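Long-range contacts in Phthiocerol/phthiodiolone dimycocerosyl transferase (Mycobacterium tuberculosis, PDB 1Q9J), which probably catalyses the final step of phthiocerol dimycocerosate (PDIM) synthesis, transferring mycocerosyl groups from mycocerosic acid synthase onto phthiocerol, phthiodiolone and phenolphthiocerol: residues 342-348 / 377-383; 45-50 / 138-142; 246-250 / 290-296; 4-10 / 64-69. All blocks are in the same frame, centred on the assembly; numbering follows the deposited sequence.

Contact 1: residues 342-348 / 377-383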
loop_
_atom_site.group_PDB
_atom_site.type_symbol
_atom_site.label_atom_id
_atom_site.label_comp_id
_atom_site.label_asym_id
_atom_site.label_seq_id
_atom_site.Cartn_x
_atom_site.Cartn_y
_atom_site.Cartn_z
ATOM N N VAL A 342 1.705 -15.900 0.941
ATOM C CA VAL A 342 0.595 -15.183 0.342
ATOM C C VAL A 342 0.495 -13.840 1.051
ATOM O O VAL A 342 0.221 -13.786 2.251
ATOM C CB VAL A 342 -0.723 -15.944 0.521
ATOM C CG1 VAL A 342 -1.850 -15.220 -0.197
ATOM C CG2 VAL A 342 -0.570 -17.347 -0.000
ATOM N N PHE A 343 0.744 -12.762 0.311
ATOM C CA PHE A 343 0.672 -11.420 0.869
ATOM C C PHE A 343 -0.591 -10.733 0.419
ATOM O O PHE A 343 -0.929 -10.746 -0.764
ATOM C CB PHE A 343 1.851 -10.553 0.428
ATOM C CG PHE A 343 3.154 -10.948 1.033
ATOM C CD1 PHE A 343 3.968 -11.880 0.408
ATOM C CD2 PHE A 343 3.564 -10.397 2.243
ATOM C CE1 PHE A 343 5.191 -12.272 0.981
ATOM C CE2 PHE A 343 4.784 -10.773 2.837
ATOM C CZ PHE A 343 5.599 -11.713 2.203
ATOM N N CYS A 344 -1.301 -10.136 1.361
ATOM C CA CYS A 344 -2.504 -9.418 0.998
ATOM C C CYS A 344 -2.653 -8.160 1.842
ATOM O O CYS A 344 -2.574 -8.220 3.070
ATOM C CB CYS A 344 -3.730 -10.319 1.145
ATOM S SG CYS A 344 -5.260 -9.446 0.784
ATOM N N THR A 345 -2.844 -7.023 1.167
ATOM C CA THR A 345 -3.012 -5.728 1.828
ATOM C C THR A 345 -4.442 -5.263 1.780
ATOM O O THR A 345 -5.040 -5.164 0.713
ATOM C CB THR A 345 -2.223 -4.597 1.173
ATOM O OG1 THR A 345 -0.851 -4.968 1.060
ATOM C CG2 THR A 345 -2.339 -3.327 2.023
ATOM N N ASP A 346 -4.968 -4.950 2.951
ATOM C CA ASP A 346 -6.325 -4.472 3.082
ATOM C C ASP A 346 -6.266 -2.944 3.002
ATOM O O ASP A 346 -6.550 -2.254 3.981
ATOM C CB ASP A 346 -6.876 -4.951 4.429
ATOM C CG ASP A 346 -6.792 -6.480 4.588
ATOM O OD1 ASP A 346 -7.847 -7.145 4.483
ATOM O OD2 ASP A 346 -5.675 -7.014 4.806
ATOM N N ALA A 347 -5.886 -2.428 1.835
ATOM C CA ALA A 347 -5.782 -0.988 1.638
ATOM C C ALA A 347 -7.044 -0.354 1.063
ATOM O O ALA A 347 -6.975 0.549 0.230
ATOM C CB ALA A 347 -4.586 -0.671 0.745
ATOM N N THR A 348 -8.199 -0.822 1.521
ATOM C CA THR A 348 -9.472 -0.279 1.056
ATOM C C THR A 348 -9.534 1.192 1.475
ATOM O O THR A 348 -9.473 1.497 2.665
ATOM C CB THR A 348 -10.698 -1.055 1.677
ATOM O OG1 THR A 348 -10.806 -0.766 3.077
ATOM C CG2 THR A 348 -10.527 -2.566 1.510
ATOM N N ASP A 377 4.710 -10.949 -5.156
ATOM C CA ASP A 377 3.465 -11.668 -5.371
ATOM C C ASP A 377 2.521 -11.120 -4.303
ATOM O O ASP A 377 2.617 -11.498 -3.140
ATOM C CB ASP A 377 3.665 -13.169 -5.176
ATOM C CG ASP A 377 2.785 -13.979 -6.086
ATOM O OD1 ASP A 377 1.602 -13.581 -6.252
ATOM O OD2 ASP A 377 3.275 -15.000 -6.632
ATOM N N LEU A 378 1.609 -10.235 -4.687
ATOM C CA LEU A 378 0.721 -9.653 -3.695
ATOM C C LEU A 378 -0.745 -9.480 -4.093
ATOM O O LEU A 378 -1.046 -9.138 -5.232
ATOM C CB LEU A 378 1.292 -8.300 -3.252
ATOM C CG LEU A 378 0.428 -7.421 -2.333
ATOM C CD1 LEU A 378 0.927 -7.479 -0.901
ATOM C CD2 LEU A 378 0.464 -6.008 -2.843
ATOM N N TYR A 379 -1.653 -9.723 -3.144
ATOM C CA TYR A 379 -3.093 -9.562 -3.372
ATOM C C TYR A 379 -3.516 -8.265 -2.666
ATOM O O TYR A 379 -2.810 -7.768 -1.792
ATOM C CB TYR A 379 -3.890 -10.737 -2.785
ATOM C CG TYR A 379 -3.827 -12.030 -3.574
ATOM C CD1 TYR A 379 -2.883 -13.011 -3.272
ATOM C CD2 TYR A 379 -4.717 -12.273 -4.626
ATOM C CE1 TYR A 379 -2.827 -14.198 -3.991
ATOM C CE2 TYR A 379 -4.670 -13.455 -5.355
ATOM C CZ TYR A 379 -3.723 -14.418 -5.030
ATOM O OH TYR A 379 -3.673 -15.604 -5.735
ATOM N N SER A 380 -4.670 -7.725 -3.030
ATOM C CA SER A 380 -5.127 -6.492 -2.424
ATOM C C SER A 380 -6.608 -6.275 -2.699
ATOM O O SER A 380 -7.127 -6.774 -3.686
ATOM C CB SER A 380 -4.302 -5.333 -2.983
ATOM O OG SER A 380 -5.122 -4.199 -3.288
ATOM N N CYS A 381 -7.296 -5.540 -1.836
ATOM C CA CYS A 381 -8.715 -5.315 -2.070
ATOM C C CYS A 381 -9.133 -3.948 -1.574
ATOM O O CYS A 381 -8.404 -3.321 -0.817
ATOM C CB CYS A 381 -9.550 -6.403 -1.381
ATOM S SG CYS A 381 -9.338 -6.497 0.406
ATOM N N ALA A 382 -10.298 -3.487 -2.014
ATOM C CA ALA A 382 -10.833 -2.196 -1.605
ATOM C C ALA A 382 -12.256 -2.044 -2.134
ATOM O O ALA A 382 -12.619 -2.609 -3.172
ATOM C CB ALA A 382 -9.954 -1.063 -2.115
ATOM N N VAL A 383 -13.068 -1.286 -1.411
ATOM C CA VAL A 383 -14.438 -1.076 -1.829
ATOM C C VAL A 383 -14.588 0.325 -2.387
ATOM O O VAL A 383 -14.629 1.316 -1.652
ATOM C CB VAL A 383 -15.388 -1.293 -0.660
ATOM C CG1 VAL A 383 -16.831 -1.132 -1.117
ATOM C CG2 VAL A 383 -15.158 -2.679 -0.091
#
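The backbones of strands 342-345 and 378-383 run parallel, their axes 4.5 Å apart at closest approach and inclined by 25°. Tyr379 N donates to Phe343 O (2.7 Å) and Thr345 N to Tyr379 O (3.1 Å), so Tyr379 bonds to both Phe343 and Thr345, the residues flanking its partner Cys344. A weak bond, Cys381 N to Thr345 O (3.4 Å), follows next to an inverse gamma turn centred on Asp346. The two are neighbouring strands in the mixed sheet of the C-terminal half of this acyltransferase, with strand 260-267 flanking 342-345 and strand 387-393 flanking 378-384. On one face Cys344 CB meets Tyr379 CB at 4.0 Å, and Val342 CG1 approaches Tyr379 CD1 at 3.9 Å; the phenol of Tyr379 is hydrogen-bonded to Glu249, and its ring stacks on His392. On the other face Leu378 CD1 packs against Phe343 CB (3.5 Å) and Thr345 OG1 (3.6 Å). The Thr345 side chain lies about 8 Å from that of His124, the probable catalytic base.

Contact 2: residues 45-50 / 138-142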
loop_
_atom_site.group_PDB
_atom_site.type_symbol
_atom_site.label_atom_id
_atom_site.label_comp_id
_atom_site.label_asym_id
_atom_site.label_seq_id
_atom_site.Cartn_x
_atom_site.Cartn_y
_atom_site.Cartn_z
ATOM N N ALA A 45 2.377 23.717 -2.599
ATOM C CA ALA A 45 2.005 23.951 -1.191
ATOM C C ALA A 45 2.230 22.671 -0.382
ATOM O O ALA A 45 2.767 22.706 0.727
ATOM C CB ALA A 45 0.536 24.381 -1.097
ATOM N N LEU A 46 1.814 21.550 -0.963
ATOM C CA LEU A 46 1.982 20.252 -0.344
ATOM C C LEU A 46 3.472 20.036 -0.074
ATOM O O LEU A 46 3.878 19.753 1.055
ATOM C CB LEU A 46 1.465 19.162 -1.277
ATOM C CG LEU A 46 1.570 17.707 -0.805
ATOM C CD1 LEU A 46 0.232 17.271 -0.195
ATOM C CD2 LEU A 46 1.924 16.813 -1.989
ATOM N N LEU A 47 4.291 20.177 -1.110
ATOM C CA LEU A 47 5.723 19.992 -0.950
ATOM C C LEU A 47 6.318 20.845 0.147
ATOM O O LEU A 47 7.286 20.447 0.782
ATOM C CB LEU A 47 6.456 20.289 -2.248
ATOM C CG LEU A 47 6.950 19.015 -2.934
ATOM C CD1 LEU A 47 7.526 19.366 -4.288
ATOM C CD2 LEU A 47 7.988 18.330 -2.058
ATOM N N GLU A 48 5.757 22.021 0.379
ATOM C CA GLU A 48 6.307 22.860 1.421
ATOM C C GLU A 48 5.917 22.345 2.787
ATOM O O GLU A 48 6.552 22.675 3.784
ATOM C CB GLU A 48 5.836 24.287 1.243
ATOM C CG GLU A 48 6.541 24.990 0.116
ATOM C CD GLU A 48 5.923 26.326 -0.187
ATOM O OE1 GLU A 48 4.773 26.347 -0.673
ATOM O OE2 GLU A 48 6.580 27.354 0.076
ATOM N N THR A 49 4.876 21.526 2.834
ATOM C CA THR A 49 4.445 20.985 4.104
ATOM C C THR A 49 5.218 19.728 4.436
ATOM O O THR A 49 5.310 19.332 5.593
ATOM C CB THR A 49 2.967 20.634 4.086
ATOM O OG1 THR A 49 2.200 21.797 3.755
ATOM C CG2 THR A 49 2.551 20.123 5.441
ATOM N N HIS A 50 5.784 19.117 3.406
ATOM C CA HIS A 50 6.541 17.888 3.564
ATOM C C HIS A 50 7.850 18.031 2.809
ATOM O O HIS A 50 8.124 17.286 1.874
ATOM C CB HIS A 50 5.716 16.741 2.996
ATOM C CG HIS A 50 4.328 16.686 3.548
ATOM N ND1 HIS A 50 4.075 16.496 4.888
ATOM C CD2 HIS A 50 3.120 16.841 2.955
ATOM C CE1 HIS A 50 2.772 16.536 5.099
ATOM N NE2 HIS A 50 2.169 16.744 3.943
ATOM N N GLU A 138 -4.413 15.202 0.910
ATOM C CA GLU A 138 -4.018 16.572 1.167
ATOM C C GLU A 138 -3.966 17.354 -0.155
ATOM O O GLU A 138 -4.502 18.467 -0.258
ATOM C CB GLU A 138 -2.645 16.612 1.814
ATOM C CG GLU A 138 -2.260 17.978 2.337
ATOM C CD GLU A 138 -0.915 17.967 3.020
ATOM O OE1 GLU A 138 -0.707 17.107 3.926
ATOM O OE2 GLU A 138 -0.078 18.836 2.658
ATOM N N LEU A 139 -3.311 16.768 -1.158
ATOM C CA LEU A 139 -3.196 17.393 -2.472
ATOM C C LEU A 139 -4.566 17.877 -2.981
ATOM O O LEU A 139 -4.741 19.066 -3.265
ATOM C CB LEU A 139 -2.599 16.403 -3.487
ATOM C CG LEU A 139 -2.619 16.856 -4.965
ATOM C CD1 LEU A 139 -1.598 17.965 -5.185
ATOM C CD2 LEU A 139 -2.304 15.668 -5.855
ATOM N N PHE A 140 -5.526 16.960 -3.096
ATOM C CA PHE A 140 -6.856 17.322 -3.560
ATOM C C PHE A 140 -7.546 18.310 -2.611
ATOM O O PHE A 140 -8.398 19.102 -3.033
ATOM C CB PHE A 140 -7.746 16.100 -3.687
ATOM C CG PHE A 140 -7.505 15.271 -4.916
ATOM C CD1 PHE A 140 -6.467 14.347 -4.956
ATOM C CD2 PHE A 140 -8.405 15.309 -5.980
ATOM C CE1 PHE A 140 -6.334 13.443 -6.038
ATOM C CE2 PHE A 140 -8.287 14.415 -7.073
ATOM C CZ PHE A 140 -7.254 13.481 -7.095
ATOM N N SER A 141 -7.203 18.264 -1.329
ATOM C CA SER A 141 -7.811 19.184 -0.389
ATOM C C SER A 141 -7.315 20.587 -0.711
ATOM O O SER A 141 -8.051 21.553 -0.601
ATOM C CB SER A 141 -7.436 18.811 1.051
ATOM O OG SER A 141 -7.688 19.902 1.947
ATOM N N ARG A 142 -6.063 20.686 -1.132
ATOM C CA ARG A 142 -5.488 21.981 -1.457
ATOM C C ARG A 142 -5.924 22.448 -2.836
ATOM O O ARG A 142 -6.052 23.645 -3.080
ATOM C CB ARG A 142 -3.966 21.918 -1.394
ATOM C CG ARG A 142 -3.451 21.170 -0.175
ATOM C CD ARG A 142 -1.988 21.456 0.087
ATOM N NE ARG A 142 -1.847 22.643 0.902
ATOM C CZ ARG A 142 -1.292 22.657 2.106
ATOM N NH1 ARG A 142 -0.814 21.538 2.634
ATOM N NH2 ARG A 142 -1.238 23.794 2.792
#
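Two helices of the N-terminal half, 36-49 and 129-148, meet here at the C-terminal end of the first, in the helical layer that covers one side of the sheet containing strands 105-110 and 117-123. Their short segments cross at 133°, their axes 10.3 Å apart at closest approach, and long side chains bridge the gap. Ala45 leads, its CB 3.6 Å from NE of Arg142, while its carbonyl oxygen lies over one face of the Arg142 guanidinium. Leu46 follows with a side chain that starts sideways and then bends towards the partner helix: its CD1 comes within 3.7 Å of Leu139 N and 4.4 Å of Leu139 CB. Leu139 in turn packs on Leu107 and Leu118 of the sheet, which ties the helix pair to the strands beneath. One turn beyond Ala45, Thr49 points at the other helix and bonds through OG1 to Ala45 O (3.2 Å); its CB is 3.8 Å from Glu138 OE2. Glu138 OE2 also forms a salt bridge with Arg142 NH1 (2.8 Å) within helix 129-148, and Arg142 NE and NH2 make weak hydrogen bonds to the carbonyls of Pro152 and Pro154. His50, just past the helix end, completes the polar cluster as a His-carboxylate pair: its NE2 donates to Glu138 OE1 at 2.9 Å, with an N-H...O angle of 168°.

Contact 3: residues 246-250 / 290-296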
loop_
_atom_site.group_PDB
_atom_site.type_symbol
_atom_site.label_atom_id
_atom_site.label_comp_id
_atom_site.label_asym_id
_atom_site.label_seq_id
_atom_site.Cartn_x
_atom_site.Cartn_y
_atom_site.Cartn_z
ATOM N N LEU A 246 -6.971 -17.371 0.488
ATOM C CA LEU A 246 -6.251 -18.521 1.023
ATOM C C LEU A 246 -6.796 -19.871 0.546
ATOM O O LEU A 246 -6.026 -20.807 0.307
ATOM C CB LEU A 246 -6.233 -18.463 2.554
ATOM C CG LEU A 246 -5.269 -17.434 3.147
ATOM C CD1 LEU A 246 -5.583 -17.210 4.608
ATOM C CD2 LEU A 246 -3.833 -17.921 2.962
ATOM N N LEU A 247 -8.114 -19.981 0.409
ATOM C CA LEU A 247 -8.706 -21.228 -0.065
ATOM C C LEU A 247 -8.193 -21.494 -1.470
ATOM O O LEU A 247 -7.548 -22.517 -1.728
ATOM C CB LEU A 247 -10.230 -21.126 -0.085
ATOM C CG LEU A 247 -10.849 -21.162 1.308
ATOM C CD1 LEU A 247 -12.344 -21.028 1.208
ATOM C CD2 LEU A 247 -10.464 -22.458 1.992
ATOM N N THR A 248 -8.481 -20.549 -2.363
ATOM C CA THR A 248 -8.064 -20.625 -3.756
ATOM C C THR A 248 -6.588 -20.979 -3.913
ATOM O O THR A 248 -6.227 -21.753 -4.791
ATOM C CB THR A 248 -8.315 -19.293 -4.481
ATOM O OG1 THR A 248 -9.706 -18.953 -4.396
ATOM C CG2 THR A 248 -7.904 -19.404 -5.945
ATOM N N GLU A 249 -5.732 -20.420 -3.065
ATOM C CA GLU A 249 -4.314 -20.716 -3.170
ATOM C C GLU A 249 -4.069 -22.204 -3.051
ATOM O O GLU A 249 -3.216 -22.753 -3.742
ATOM C CB GLU A 249 -3.524 -19.979 -2.093
ATOM C CG GLU A 249 -3.178 -18.540 -2.442
ATOM C CD GLU A 249 -2.291 -18.432 -3.674
ATOM O OE1 GLU A 249 -1.295 -19.185 -3.760
ATOM O OE2 GLU A 249 -2.585 -17.585 -4.545
ATOM N N TRP A 250 -4.822 -22.864 -2.179
ATOM C CA TRP A 250 -4.652 -24.300 -1.983
ATOM C C TRP A 250 -5.175 -25.096 -3.181
ATOM O O TRP A 250 -4.519 -26.032 -3.643
ATOM C CB TRP A 250 -5.363 -24.741 -0.703
ATOM C CG TRP A 250 -5.068 -26.157 -0.327
ATOM C CD1 TRP A 250 -3.851 -26.688 0.002
ATOM C CD2 TRP A 250 -6.012 -27.228 -0.234
ATOM N NE1 TRP A 250 -3.979 -28.029 0.284
ATOM C CE2 TRP A 250 -5.293 -28.389 0.134
ATOM C CE3 TRP A 250 -7.390 -27.327 -0.462
ATOM C CZ2 TRP A 250 -5.912 -29.621 0.325
ATOM C CZ3 TRP A 250 -8.009 -28.552 -0.278
ATOM C CH2 TRP A 250 -7.264 -29.692 0.099
ATOM N N TYR A 290 0.499 -15.763 9.861
ATOM C CA TYR A 290 -0.592 -16.701 10.083
ATOM C C TYR A 290 -0.463 -17.909 9.172
ATOM O O TYR A 290 -0.662 -17.791 7.963
ATOM C CB TYR A 290 -1.927 -16.037 9.793
ATOM C CG TYR A 290 -3.073 -17.009 9.859
ATOM C CD1 TYR A 290 -3.512 -17.507 11.078
ATOM C CD2 TYR A 290 -3.700 -17.454 8.700
ATOM C CE1 TYR A 290 -4.553 -18.421 11.145
ATOM C CE2 TYR A 290 -4.740 -18.371 8.754
ATOM C CZ TYR A 290 -5.164 -18.849 9.977
ATOM O OH TYR A 290 -6.210 -19.737 10.045
ATOM N N LEU A 291 -0.161 -19.068 9.749
ATOM C CA LEU A 291 -0.010 -20.297 8.970
ATOM C C LEU A 291 -1.357 -20.966 8.728
ATOM O O LEU A 291 -1.848 -21.694 9.581
ATOM C CB LEU A 291 0.911 -21.270 9.702
ATOM C CG LEU A 291 1.403 -22.486 8.924
ATOM C CD1 LEU A 291 2.147 -22.039 7.662
ATOM C CD2 LEU A 291 2.319 -23.301 9.832
ATOM N N ALA A 292 -1.949 -20.718 7.564
ATOM C CA ALA A 292 -3.237 -21.302 7.227
ATOM C C ALA A 292 -3.073 -22.750 6.794
ATOM O O ALA A 292 -2.214 -23.078 5.971
ATOM C CB ALA A 292 -3.905 -20.502 6.125
ATOM N N GLU A 293 -3.905 -23.614 7.364
ATOM C CA GLU A 293 -3.875 -25.034 7.048
ATOM C C GLU A 293 -5.238 -25.429 6.505
ATOM O O GLU A 293 -6.123 -25.851 7.250
ATOM C CB GLU A 293 -3.529 -25.829 8.306
ATOM C CG GLU A 293 -2.233 -25.359 8.946
ATOM C CD GLU A 293 -1.858 -26.147 10.175
ATOM O OE1 GLU A 293 -2.707 -26.268 11.087
ATOM O OE2 GLU A 293 -0.706 -26.629 10.236
ATOM N N ILE A 294 -5.390 -25.278 5.193
ATOM C CA ILE A 294 -6.639 -25.578 4.506
ATOM C C ILE A 294 -6.726 -27.009 3.968
ATOM O O ILE A 294 -5.822 -27.496 3.287
ATOM C CB ILE A 294 -6.865 -24.583 3.337
ATOM C CG1 ILE A 294 -6.807 -23.144 3.855
ATOM C CG2 ILE A 294 -8.212 -24.834 2.684
ATOM C CD1 ILE A 294 -6.959 -22.096 2.771
ATOM N N GLY A 295 -7.829 -27.673 4.297
ATOM C CA GLY A 295 -8.061 -29.025 3.834
ATOM C C GLY A 295 -9.230 -28.985 2.870
ATOM O O GLY A 295 -9.749 -27.905 2.582
ATOM N N PRO A 296 -9.675 -30.137 2.350
ATOM C CA PRO A 296 -10.800 -30.165 1.411
ATOM C C PRO A 296 -12.141 -29.819 2.059
ATOM O O PRO A 296 -13.124 -29.552 1.367
ATOM C CB PRO A 296 -10.755 -31.590 0.872
ATOM C CG PRO A 296 -10.229 -32.367 2.035
ATOM C CD PRO A 296 -9.116 -31.486 2.547
#
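Ile294 is the centre of this contact, burying 117 Å² against helix segment 246-250 just after strand 285-292. The m,t rotamer of Ile294 extends CD1 to 3.7 Å from Leu246 CB, while CG2 sits 3.3 Å from Leu247 CD2 and 4.1 Å from Trp250 CE3. In the same m,t rotamer, Leu246 points at the strand and sends CD1 to Ala292 CB (4.0 Å) and to the edge of the Tyr290 ring at CE2 (4.4 Å), while Leu247, which sets off sideways, brings its end onto Ile294. Trp250, with chi1 t, lays its indole along the chain after Ile294. One face of the Trp250 ring is covered by Ile294 O, 3.3 Å from Trp250 CE2, and by Gly295, whose CA makes a CH-pi contact 4.2 Å from the centroid of the six-membered ring; Pro296 CD touches Trp250 CH2 at 3.6 Å. The arrangement is helix-on-sheet packing in the C-terminal half of the enzyme, continued onto the segment leaving the edge strand. Helix 300-317 also packs here, through Ile307 on Leu246 and Ile300 on Leu247, the Tyr290 hydroxyl is hydrogen-bonded to Asp306, and strand 260-267, the neighbour of 285-292, lies against Leu246 and Trp250 through Ile260.

Contact 4: residues 4-10 / 64-69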
loop_
_atom_site.group_PDB
_atom_site.type_symbol
_atom_site.label_atom_id
_atom_site.label_comp_id
_atom_site.label_asym_id
_atom_site.label_seq_id
_atom_site.Cartn_x
_atom_site.Cartn_y
_atom_site.Cartn_z
ATOM N N GLY A 4 21.652 19.367 -0.788
ATOM C CA GLY A 4 22.974 18.805 -0.933
ATOM C C GLY A 4 23.364 18.110 0.356
ATOM O O GLY A 4 24.143 17.154 0.356
ATOM N N SER A 5 22.811 18.572 1.472
ATOM C CA SER A 5 23.139 17.970 2.763
ATOM C C SER A 5 22.340 16.700 3.052
ATOM O O SER A 5 21.241 16.505 2.520
ATOM C CB SER A 5 22.918 18.981 3.887
ATOM O OG SER A 5 21.584 19.428 3.919
ATOM N N VAL A 6 22.909 15.838 3.889
ATOM C CA VAL A 6 22.259 14.593 4.271
ATOM C C VAL A 6 21.186 14.847 5.316
ATOM O O VAL A 6 21.465 15.423 6.363
ATOM C CB VAL A 6 23.256 13.583 4.872
ATOM C CG1 VAL A 6 22.492 12.475 5.581
ATOM C CG2 VAL A 6 24.144 12.999 3.785
ATOM N N ILE A 7 19.958 14.432 5.024
ATOM C CA ILE A 7 18.857 14.600 5.976
ATOM C C ILE A 7 18.991 13.553 7.074
ATOM O O ILE A 7 19.063 13.868 8.268
ATOM C CB ILE A 7 17.536 14.427 5.295
ATOM C CG1 ILE A 7 17.423 15.504 4.202
ATOM C CG2 ILE A 7 16.406 14.510 6.341
ATOM C CD1 ILE A 7 16.227 15.323 3.266
ATOM N N ARG A 8 19.041 12.299 6.651
ATOM C CA ARG A 8 19.211 11.203 7.578
ATOM C C ARG A 8 19.404 9.923 6.770
ATOM O O ARG A 8 18.993 9.845 5.618
ATOM C CB ARG A 8 17.992 11.138 8.503
ATOM C CG ARG A 8 17.243 9.866 8.475
ATOM C CD ARG A 8 15.815 10.075 8.862
ATOM N NE ARG A 8 15.069 8.866 8.541
ATOM C CZ ARG A 8 13.751 8.818 8.387
ATOM N NH1 ARG A 8 13.020 9.915 8.532
ATOM N NH2 ARG A 8 13.153 7.683 8.066
ATOM N N LYS A 9 20.071 8.946 7.371
ATOM C CA LYS A 9 20.311 7.673 6.718
ATOM C C LYS A 9 18.980 6.910 6.822
ATOM O O LYS A 9 18.175 7.186 7.719
ATOM C CB LYS A 9 21.435 6.948 7.465
ATOM C CG LYS A 9 22.306 6.002 6.636
ATOM C CD LYS A 9 23.656 5.736 7.340
ATOM C CE LYS A 9 24.544 4.734 6.601
ATOM N NZ LYS A 9 24.035 3.339 6.704
ATOM N N LEU A 10 18.711 5.989 5.901
ATOM C CA LEU A 10 17.456 5.234 5.978
ATOM C C LEU A 10 17.602 4.139 7.006
ATOM O O LEU A 10 18.687 3.595 7.176
ATOM C CB LEU A 10 17.101 4.571 4.652
ATOM C CG LEU A 10 16.660 5.416 3.466
ATOM C CD1 LEU A 10 16.514 4.490 2.276
ATOM C CD2 LEU A 10 15.337 6.127 3.764
ATOM N N GLY A 64 24.975 1.605 3.561
ATOM C CA GLY A 64 23.648 2.153 3.774
ATOM C C GLY A 64 23.226 3.216 2.780
ATOM O O GLY A 64 23.995 3.619 1.911
ATOM N N TRP A 65 21.990 3.677 2.920
ATOM C CA TRP A 65 21.454 4.693 2.034
ATOM C C TRP A 65 21.199 6.023 2.720
ATOM O O TRP A 65 20.620 6.080 3.809
ATOM C CB TRP A 65 20.144 4.222 1.440
ATOM C CG TRP A 65 20.269 3.028 0.606
ATOM C CD1 TRP A 65 20.283 1.722 1.019
ATOM C CD2 TRP A 65 20.299 3.006 -0.815
ATOM N NE1 TRP A 65 20.305 0.887 -0.071
ATOM C CE2 TRP A 65 20.319 1.651 -1.213
ATOM C CE3 TRP A 65 20.312 4.005 -1.801
ATOM C CZ2 TRP A 65 20.339 1.264 -2.561
ATOM C CZ3 TRP A 65 20.332 3.626 -3.139
ATOM C CH2 TRP A 65 20.348 2.265 -3.506
ATOM N N ASN A 66 21.632 7.093 2.060
ATOM C CA ASN A 66 21.425 8.434 2.569
ATOM C C ASN A 66 20.290 9.119 1.850
ATOM O O ASN A 66 20.124 8.996 0.645
ATOM C CB ASN A 66 22.672 9.306 2.405
ATOM C CG ASN A 66 23.690 9.092 3.498
ATOM O OD1 ASN A 66 23.338 8.854 4.649
ATOM N ND2 ASN A 66 24.967 9.189 3.145
ATOM N N LEU A 67 19.501 9.838 2.621
ATOM C CA LEU A 67 18.413 10.609 2.091
ATOM C C LEU A 67 19.092 11.978 2.025
ATOM O O LEU A 67 19.437 12.557 3.066
ATOM C CB LEU A 67 17.275 10.621 3.095
ATOM C CG LEU A 67 16.007 11.297 2.622
ATOM C CD1 LEU A 67 15.291 10.395 1.624
ATOM C CD2 LEU A 67 15.134 11.597 3.806
ATOM N N VAL A 68 19.337 12.462 0.808
ATOM C CA VAL A 68 19.998 13.746 0.607
ATOM C C VAL A 68 18.967 14.769 0.198
ATOM O O VAL A 68 18.066 14.468 -0.586
ATOM C CB VAL A 68 21.092 13.641 -0.472
ATOM C CG1 VAL A 68 21.741 15.009 -0.715
ATOM C CG2 VAL A 68 22.146 12.639 -0.021
ATOM N N ALA A 69 19.084 15.980 0.730
ATOM C CA ALA A 69 18.105 17.014 0.416
ATOM C C ALA A 69 18.339 17.715 -0.915
ATOM O O ALA A 69 19.469 17.870 -1.376
ATOM C CB ALA A 69 18.055 18.040 1.545
#
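Ile7 holds the apolar centre, its CD1 3.9 Å from Leu67 CD2 and 3.7 Å from Ala69 CB. Around it the segments pair as antiparallel strands interrupted by a beta bulge: between the non-hydrogen-bonded pairs Val6-Val68 and Lys9-Asn66, Ile7 and Arg8 lie opposite Leu67 alone. Ile7 N donates to Leu67 O (2.8 Å) and Leu67 N to Arg8 O (3.0 Å), and the helical psi of Ile7 (-56°) accommodates the extra residue. Strand 6-9 is an outer strand of a three-stranded antiparallel sheet, with 65-69 between it and 55-59. Further out, Leu10 CD1 packs on Trp65 CB (3.7 Å), and Val6 CG2 is 4.3 Å from Val68 CG2. On the valines' face, exposed Lys9 lies along Asn66 (Lys9 CG to Asn66 OD1 3.6 Å). Arg8 forms a salt bridge with Glu14. Main-chain bonds close both ends: Leu10 N to Trp65 O (2.8 Å), Ala69 N to Ser5 O (2.9 Å), and Gly4 N to Ala69 O at 2.7 Å.

In the fold
The four contacts divide between the two related halves of the monomer. Contacts 4 and 2 belong to the N-terminal half and alternate along the chain, 4-10, 45-50, 64-69, 138-142; their centres are about 23 Å apart, without touching. Contacts 3 and 1 follow in series in the C-terminal half, about 17 Å apart between centres and built on the same mixed sheet. They meet directly: Tyr379 OH lies 2.6 Å from Glu249 OE2, a probable hydrogen bond. Contact 3 is about 43 Å from contacts 2 and 4, centre to centre, on the opposite side of the molecule. Contact 1, nearest the middle, lies on the side of the C-terminal half that faces the probable active site; contact 3 lies farther out.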